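Hypothetical protein (Bacteroides fragilis, PDB 4I17) is of unknown function but carries TPR repeats, helical hairpins stacked into a solenoid, and so probably serves as a scaffold for protein-protein interactions. Local coordinates at residues N91-I103 and A110-K122. Sequence-based numbering, arbitrary orientation.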
ATOM      1  N   ASN A  91       2.481 -10.964  -7.788  1.00 24.45           N
ATOM      2  CA  ASN A  91       1.243 -11.350  -7.138  1.00 22.07           C
ATOM      3  C   ASN A  91       0.804 -10.199  -6.266  1.00 23.80           C
ATOM      4  O   ASN A  91       1.191 -10.131  -5.098  1.00 22.13           O
ATOM      5  CB  ASN A  91       1.447 -12.652  -6.334  1.00 21.14           C
ATOM      6  CG  ASN A  91       0.176 -13.200  -5.733  1.00 26.90           C
ATOM      7  OD1 ASN A  91      -0.784 -12.488  -5.505  1.00 22.08           O
ATOM      8  ND2 ASN A  91       0.198 -14.450  -5.348  1.00 21.46           N
ATOM      9  N   ASN A  92       0.052  -9.264  -6.834  1.00 21.72           N
ATOM     10  CA  ASN A  92      -0.398  -8.064  -6.100  1.00 22.28           C
ATOM     11  C   ASN A  92      -1.320  -8.369  -4.916  1.00 22.67           C
ATOM     12  O   ASN A  92      -1.272  -7.666  -3.927  1.00 20.75           O
ATOM     13  CB  ASN A  92      -1.162  -7.142  -7.049  1.00 30.47           C
ATOM     14  CG  ASN A  92      -0.315  -6.340  -7.990  1.00 54.42           C
ATOM     15  OD1 ASN A  92       0.913  -6.301  -7.897  1.00 48.75           O
ATOM     16  ND2 ASN A  92      -0.977  -5.666  -8.916  1.00 50.85           N
ATOM     17  N   GLN A  93      -2.188  -9.378  -5.041  1.00 21.33           N
ATOM     18  CA  GLN A  93      -3.130  -9.673  -3.958  0.50 21.55           C
ATOM     19  C   GLN A  93      -2.391 -10.169  -2.729  1.00 23.41           C
ATOM     20  O   GLN A  93      -2.685  -9.694  -1.634  1.00 21.18           O
ATOM     21  CB  GLN A  93      -4.228 -10.657  -4.388  0.50 24.29           C
ATOM     22  CG  GLN A  93      -5.307 -10.026  -5.294  0.50 29.88           C
ATOM     23  CD  GLN A  93      -5.848  -8.706  -4.790  0.50 36.45           C
ATOM     24  OE1 GLN A  93      -6.345  -8.587  -3.663  0.50 29.11           O
ATOM     25  NE2 GLN A  93      -5.734  -7.666  -5.608  0.50 28.64           N
ATOM     26  N   GLU A  94      -1.388 -11.016  -2.902  1.00 20.15           N
ATOM     27  CA  GLU A  94      -0.625 -11.491  -1.742  1.00 20.40           C
ATOM     28  C   GLU A  94       0.319 -10.409  -1.251  1.00 21.51           C
ATOM     29  O   GLU A  94       0.583 -10.330  -0.054  1.00 20.11           O
ATOM     30  CB  GLU A  94       0.109 -12.775  -2.067  1.00 22.77           C
ATOM     31  CG  GLU A  94       0.611 -13.483  -0.831  1.00 40.81           C
ATOM     32  CD  GLU A  94      -0.361 -13.937   0.228  1.00 56.92           C
ATOM     33  OE1 GLU A  94      -0.843 -15.086   0.127  1.00 66.85           O
ATOM     34  OE2 GLU A  94      -0.541 -13.195   1.217  1.00 58.19           O
ATOM     35  N   TYR A  95       0.787  -9.543  -2.163  1.00 17.20           N
ATOM     36  CA  TYR A  95       1.636  -8.409  -1.765  1.00 16.47           C
ATOM     37  C   TYR A  95       0.889  -7.523  -0.765  1.00 18.62           C
ATOM     38  O   TYR A  95       1.375  -7.314   0.350  1.00 18.88           O
ATOM     39  CB  TYR A  95       2.024  -7.599  -3.008  1.00 17.80           C
ATOM     40  CG  TYR A  95       2.755  -6.320  -2.667  1.00 19.87           C
ATOM     41  CD1 TYR A  95       4.064  -6.347  -2.204  1.00 21.50           C
ATOM     42  CD2 TYR A  95       2.172  -5.076  -2.902  1.00 20.69           C
ATOM     43  CE1 TYR A  95       4.755  -5.171  -1.919  1.00 20.99           C
ATOM     44  CE2 TYR A  95       2.861  -3.896  -2.633  1.00 22.07           C
ATOM     45  CZ  TYR A  95       4.166  -3.954  -2.178  1.00 22.15           C
ATOM     46  OH  TYR A  95       4.858  -2.805  -1.895  1.00 22.03           O
ATOM     47  N   ILE A  96      -0.327  -7.069  -1.117  1.00 17.70           N
ATOM     48  CA  ILE A  96      -1.082  -6.185  -0.220  1.00 17.30           C
ATOM     49  C   ILE A  96      -1.668  -6.942   0.983  1.00 19.63           C
ATOM     50  O   ILE A  96      -1.776  -6.354   2.066  1.00 18.90           O
ATOM     51  CB  ILE A  96      -2.146  -5.328  -0.968  1.00 20.43           C
ATOM     52  CG1 ILE A  96      -2.682  -4.184  -0.080  1.00 20.30           C
ATOM     53  CG2 ILE A  96      -3.306  -6.176  -1.550  1.00 21.29           C
ATOM     54  CD1 ILE A  96      -1.554  -3.241   0.496  1.00 19.27           C
ATOM     55  N   ALA A  97      -2.011  -8.233   0.835  1.00 19.92           N
ATOM     56  CA  ALA A  97      -2.494  -9.027   1.984  1.00 20.89           C
ATOM     57  C   ALA A  97      -1.402  -9.143   3.060  1.00 21.52           C
ATOM     58  O   ALA A  97      -1.689  -9.005   4.247  1.00 20.58           O
ATOM     59  CB  ALA A  97      -2.926 -10.414   1.531  1.00 22.97           C
ATOM     60  N   THR A  98      -0.144  -9.324   2.640  1.00 17.01           N
ATOM     61  CA  THR A  98       1.006  -9.417   3.554  1.00 17.11           C
ATOM     62  C   THR A  98       1.251  -8.086   4.205  1.00 20.85           C
ATOM     63  O   THR A  98       1.435  -8.038   5.423  1.00 18.97           O
ATOM     64  CB  THR A  98       2.271  -9.924   2.831  1.00 22.28           C
ATOM     65  OG1 THR A  98       1.957 -11.160   2.201  1.00 24.22           O
ATOM     66  CG2 THR A  98       3.420 -10.175   3.804  1.00 21.82           C
ATOM     67  N   LEU A  99       1.246  -6.995   3.423  1.00 17.98           N
ATOM     68  CA  LEU A  99       1.422  -5.681   4.052  1.00 18.18           C
ATOM     69  C   LEU A  99       0.311  -5.403   5.060  1.00 23.76           C
ATOM     70  O   LEU A  99       0.579  -4.770   6.079  1.00 23.88           O
ATOM     71  CB  LEU A  99       1.466  -4.561   3.005  1.00 19.14           C
ATOM     72  CG  LEU A  99       2.714  -4.551   2.092  1.00 22.80           C
ATOM     73  CD1 LEU A  99       2.544  -3.500   1.000  1.00 23.97           C
ATOM     74  CD2 LEU A  99       3.987  -4.233   2.898  1.00 25.39           C
ATOM     75  N   THR A 100      -0.937  -5.861   4.777  1.00 22.12           N
ATOM     76  CA  THR A 100      -2.092  -5.643   5.663  1.00 21.92           C
ATOM     77  C   THR A 100      -1.841  -6.377   6.980  1.00 26.19           C
ATOM     78  O   THR A 100      -2.074  -5.818   8.049  1.00 25.62           O
ATOM     79  CB  THR A 100      -3.402  -6.048   4.973  1.00 26.34           C
ATOM     80  OG1 THR A 100      -3.517  -5.324   3.737  1.00 25.35           O
ATOM     81  CG2 THR A 100      -4.642  -5.753   5.845  1.00 27.56           C
ATOM     82  N   GLU A 101      -1.355  -7.627   6.904  1.00 24.57           N
ATOM     83  CA  GLU A 101      -0.993  -8.409   8.086  1.00 25.72           C
ATOM     84  C   GLU A 101       0.125  -7.695   8.856  1.00 29.02           C
ATOM     85  O   GLU A 101       0.047  -7.585  10.065  1.00 27.87           O
ATOM     86  CB  GLU A 101      -0.545  -9.828   7.683  1.00 27.74           C
ATOM     87  CG  GLU A 101      -1.700 -10.744   7.301  1.00 42.39           C
ATOM     88  CD  GLU A 101      -2.812 -10.849   8.332  1.00 79.83           C
ATOM     89  OE1 GLU A 101      -2.514 -11.174   9.505  1.00 78.24           O
ATOM     90  OE2 GLU A 101      -3.979 -10.567   7.973  1.00 79.92           O
ATOM     91  N   GLY A 102       1.092  -7.134   8.137  1.00 24.82           N
ATOM     92  CA  GLY A 102       2.199  -6.403   8.746  1.00 25.02           C
ATOM     93  C   GLY A 102       1.781  -5.144   9.476  1.00 31.70           C
ATOM     94  O   GLY A 102       2.264  -4.912  10.579  1.00 31.44           O
ATOM     95  N   ILE A 103       0.844  -4.329   8.891  1.00 30.35           N
ATOM     96  CA  ILE A 103       0.379  -3.090   9.550  1.00 31.59           C
ATOM     97  C   ILE A 103      -0.418  -3.425  10.811  1.00 35.10           C
ATOM     98  O   ILE A 103      -0.416  -2.633  11.741  1.00 36.34           O
ATOM     99  CB  ILE A 103      -0.412  -2.081   8.669  1.00 36.06           C
ATOM    100  CG1 ILE A 103      -1.733  -2.642   8.118  1.00 37.47           C
ATOM    101  CG2 ILE A 103       0.426  -1.402   7.604  1.00 36.79           C
ATOM    102  CD1 ILE A 103      -2.951  -1.930   8.630  1.00 53.31           C
ATOM    103  N   ALA A 110       6.801   3.162  10.002  1.00 40.24           N
ATOM    104  CA  ALA A 110       6.913   4.082   8.862  1.00 39.86           C
ATOM    105  C   ALA A 110       7.020   3.370   7.503  1.00 41.56           C
ATOM    106  O   ALA A 110       6.218   3.674   6.621  1.00 40.77           O
ATOM    107  CB  ALA A 110       8.103   5.018   9.041  1.00 41.41           C
ATOM    108  N   THR A 111       7.978   2.435   7.325  1.00 36.56           N
ATOM    109  CA  THR A 111       8.188   1.802   6.018  1.00 35.85           C
ATOM    110  C   THR A 111       6.956   0.939   5.600  1.00 37.46           C
ATOM    111  O   THR A 111       6.524   1.085   4.461  1.00 36.20           O
ATOM    112  CB  THR A 111       9.536   1.066   5.957  1.00 43.56           C
ATOM    113  OG1 THR A 111      10.566   2.024   6.275  1.00 42.15           O
ATOM    114  CG2 THR A 111       9.831   0.522   4.570  1.00 39.84           C
ATOM    115  N   ILE A 112       6.364   0.117   6.503  1.00 32.52           N
ATOM    116  CA  ILE A 112       5.173  -0.685   6.146  1.00 30.27           C
ATOM    117  C   ILE A 112       3.999   0.252   5.789  1.00 31.85           C
ATOM    118  O   ILE A 112       3.317   0.008   4.783  1.00 28.69           O
ATOM    119  CB  ILE A 112       4.758  -1.710   7.225  1.00 33.78           C
ATOM    120  CG1 ILE A 112       5.863  -2.751   7.459  1.00 33.49           C
ATOM    121  CG2 ILE A 112       3.446  -2.436   6.822  1.00 35.92           C
ATOM    122  CD1 ILE A 112       5.600  -3.630   8.645  1.00 43.11           C
ATOM    123  N   GLU A 113       3.769   1.327   6.584  1.00 28.14           N
ATOM    124  CA  GLU A 113       2.676   2.258   6.259  1.00 28.56           C
ATOM    125  C   GLU A 113       2.898   2.896   4.906  1.00 29.95           C
ATOM    126  O   GLU A 113       1.919   3.031   4.177  1.00 27.88           O
ATOM    127  CB  GLU A 113       2.469   3.352   7.313  1.00 31.05           C
ATOM    128  CG  GLU A 113       1.797   2.868   8.583  1.00 41.44           C
ATOM    129  CD  GLU A 113       1.188   3.942   9.471  1.00 60.96           C
ATOM    130  OE1 GLU A 113       1.371   5.153   9.194  1.00 43.86           O
ATOM    131  OE2 GLU A 113       0.494   3.560  10.439  1.00 54.46           O
ATOM    132  N   LYS A 114       4.163   3.265   4.554  1.00 26.50           N
ATOM    133  CA  LYS A 114       4.436   3.882   3.254  0.50 25.73           C
ATOM    134  C   LYS A 114       4.079   2.920   2.135  1.00 28.56           C
ATOM    135  O   LYS A 114       3.367   3.312   1.237  1.00 28.65           O
ATOM    136  CB  LYS A 114       5.896   4.343   3.113  0.50 27.23           C
ATOM    137  CG  LYS A 114       6.236   5.602   3.903  0.50 24.10           C
ATOM    138  CD  LYS A 114       7.730   5.924   3.791  0.50 33.55           C
ATOM    139  CE  LYS A 114       8.115   7.216   4.478  0.50 33.64           C
ATOM    140  NZ  LYS A 114       8.037   7.118   5.960  0.50 28.57           N
ATOM    141  N   LEU A 115       4.534   1.649   2.206  1.00 22.33           N
ATOM    142  CA  LEU A 115       4.233   0.668   1.153  1.00 22.00           C
ATOM    143  C   LEU A 115       2.730   0.394   1.006  1.00 22.66           C
ATOM    144  O   LEU A 115       2.219   0.294  -0.121  1.00 22.17           O
ATOM    145  CB  LEU A 115       4.974  -0.635   1.438  1.00 21.35           C
ATOM    146  CG  LEU A 115       6.495  -0.482   1.491  1.00 27.50           C
ATOM    147  CD1 LEU A 115       7.152  -1.720   2.114  1.00 27.93           C
ATOM    148  CD2 LEU A 115       7.061  -0.164   0.115  1.00 32.56           C
ATOM    149  N   TYR A 116       2.042   0.264   2.130  1.00 19.61           N
ATOM    150  CA  TYR A 116       0.600   0.015   2.162  1.00 20.17           C
ATOM    151  C   TYR A 116      -0.146   1.175   1.493  1.00 23.71           C
ATOM    152  O   TYR A 116      -0.995   0.980   0.622  1.00 20.53           O
ATOM    153  CB  TYR A 116       0.155  -0.117   3.631  1.00 20.74           C
ATOM    154  CG  TYR A 116      -1.316  -0.403   3.822  1.00 21.52           C
ATOM    155  CD1 TYR A 116      -1.792  -1.712   3.873  1.00 23.51           C
ATOM    156  CD2 TYR A 116      -2.237   0.635   3.971  1.00 24.16           C
ATOM    157  CE1 TYR A 116      -3.146  -1.978   4.071  1.00 23.98           C
ATOM    158  CE2 TYR A 116      -3.602   0.377   4.113  1.00 23.98           C
ATOM    159  CZ  TYR A 116      -4.041  -0.932   4.205  1.00 32.95           C
ATOM    160  OH  TYR A 116      -5.373  -1.199   4.382  1.00 40.17           O
ATOM    161  N   ALA A 117       0.147   2.385   1.951  1.00 22.04           N
ATOM    162  CA  ALA A 117      -0.525   3.558   1.427  1.00 22.08           C
ATOM    163  C   ALA A 117      -0.168   3.766  -0.045  1.00 22.49           C
ATOM    164  O   ALA A 117      -1.058   4.114  -0.806  1.00 22.26           O
ATOM    165  CB  ALA A 117      -0.154   4.775   2.248  1.00 24.15           C
ATOM    166  N   ILE A 118       1.103   3.551  -0.462  1.00 18.81           N
ATOM    167  CA  ILE A 118       1.466   3.774  -1.880  1.00 20.30           C
ATOM    168  C   ILE A 118       0.672   2.802  -2.761  1.00 24.60           C
ATOM    169  O   ILE A 118       0.185   3.188  -3.830  1.00 23.21           O
ATOM    170  CB  ILE A 118       3.008   3.674  -2.081  1.00 24.29           C
ATOM    171  CG1 ILE A 118       3.645   4.972  -1.535  1.00 25.75           C
ATOM    172  CG2 ILE A 118       3.403   3.452  -3.576  1.00 28.28           C
ATOM    173  CD1 ILE A 118       5.078   4.844  -1.162  1.00 39.02           C
ATOM    174  N   TYR A 119       0.525   1.566  -2.304  1.00 20.49           N
ATOM    175  CA  TYR A 119      -0.202   0.557  -3.083  1.00 20.06           C
ATOM    176  C   TYR A 119      -1.639   1.026  -3.390  1.00 23.40           C
ATOM    177  O   TYR A 119      -2.101   0.975  -4.544  1.00 19.65           O
ATOM    178  CB  TYR A 119      -0.241  -0.769  -2.312  1.00 20.80           C
ATOM    179  CG  TYR A 119      -1.078  -1.800  -3.027  1.00 22.60           C
ATOM    180  CD1 TYR A 119      -0.530  -2.592  -4.033  1.00 25.43           C
ATOM    181  CD2 TYR A 119      -2.434  -1.946  -2.744  1.00 24.27           C
ATOM    182  CE1 TYR A 119      -1.315  -3.511  -4.737  1.00 25.91           C
ATOM    183  CE2 TYR A 119      -3.226  -2.857  -3.440  1.00 25.56           C
ATOM    184  CZ  TYR A 119      -2.651  -3.659  -4.416  1.00 31.35           C
ATOM    185  OH  TYR A 119      -3.406  -4.584  -5.084  1.00 32.16           O
ATOM    186  N   TYR A 120      -2.359   1.428  -2.328  1.00 19.80           N
ATOM    187  CA  TYR A 120      -3.735   1.850  -2.460  1.00 17.80           C
ATOM    188  C   TYR A 120      -3.868   3.200  -3.176  1.00 20.13           C
ATOM    189  O   TYR A 120      -4.858   3.379  -3.893  1.00 19.26           O
ATOM    190  CB  TYR A 120      -4.433   1.869  -1.096  1.00 18.46           C
ATOM    191  CG  TYR A 120      -4.869   0.468  -0.707  1.00 19.85           C
ATOM    192  CD1 TYR A 120      -5.760  -0.252  -1.504  1.00 20.86           C
ATOM    193  CD2 TYR A 120      -4.368  -0.148   0.443  1.00 19.88           C
ATOM    194  CE1 TYR A 120      -6.182  -1.534  -1.147  1.00 22.33           C
ATOM    195  CE2 TYR A 120      -4.787  -1.425   0.814  1.00 20.56           C
ATOM    196  CZ  TYR A 120      -5.682  -2.120   0.006  1.00 27.73           C
ATOM    197  OH  TYR A 120      -6.097  -3.387   0.344  1.00 27.80           O
ATOM    198  N   LEU A 121      -2.906   4.132  -3.004  1.00 18.84           N
ATOM    199  CA  LEU A 121      -3.000   5.406  -3.753  1.00 19.36           C
ATOM    200  C   LEU A 121      -2.804   5.151  -5.269  1.00 23.50           C
ATOM    201  O   LEU A 121      -3.496   5.745  -6.088  1.00 22.55           O
ATOM    202  CB  LEU A 121      -1.962   6.398  -3.252  1.00 19.66           C
ATOM    203  CG  LEU A 121      -2.166   6.911  -1.807  1.00 23.87           C
ATOM    204  CD1 LEU A 121      -0.914   7.612  -1.300  1.00 25.74           C
ATOM    205  CD2 LEU A 121      -3.390   7.775  -1.691  1.00 26.58           C
ATOM    206  N   LYS A 122      -1.890   4.240  -5.618  1.00 21.92           N
ATOM    207  CA  LYS A 122      -1.626   3.868  -7.021  1.00 23.09           C
ATOM    208  C   LYS A 122      -2.829   3.146  -7.617  1.00 25.96           C
ATOM    209  O   LYS A 122      -3.185   3.440  -8.750  1.00 25.16           O
ATOM    210  CB  LYS A 122      -0.372   2.993  -7.123  1.00 25.41           C
TER
HETATM  211  O   HOH W   1      -6.001  -4.809  -4.304  1.00 45.82           O
HETATM  212  O   HOH W   2       3.750  -0.366  -2.263  1.00 23.34           O
HETATM  213  O   HOH W   3      -5.895  -4.186   2.926  1.00 34.49           O
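Ile-112 meets the last turn of segment 91-103 with both branches: CG2 presses on Ile-103 CG2 at 3.3 Å, a tight methyl pair, while CD1 lies by the backbone of Gly-102. At Leu-115 the CB meets Leu-99 CD1 (3.8 Å), the two side chains crossing nearly perpendicular, and a water bridges Tyr-95 OH and Leu-115 O, donating to the carbonyl. Tyr-116 turns its ring edge to Thr-100, CE1 lying 3.4 Å from OG1; that hydroxyl bonds back to Ile-96 O at 2.6 Å, and the Tyr-116 phenol bonds to Asp-145. The two helices run roughly antiparallel at 141°, joined by a short turn, in a solenoid of TPR repeats; helix 75-88 packs against Tyr-95 and Leu-99, helix 133-143 against Tyr-116 and Tyr-120. Tyr-119 is a knob among Asn-92, Gln-93, Tyr-95 and Ile-96. With CG anti to the backbone N (chi1 175°), its ring reaches across to take Ile-96 CB over one face, 3.8 Å from the centroid, and a water sits at its OH. Tyr-120 brings CE2 to within 3.6 Å of Ile-96 CG1, and its OH shares a water with Thr-100 OG1, while His-142 stacks on its ring.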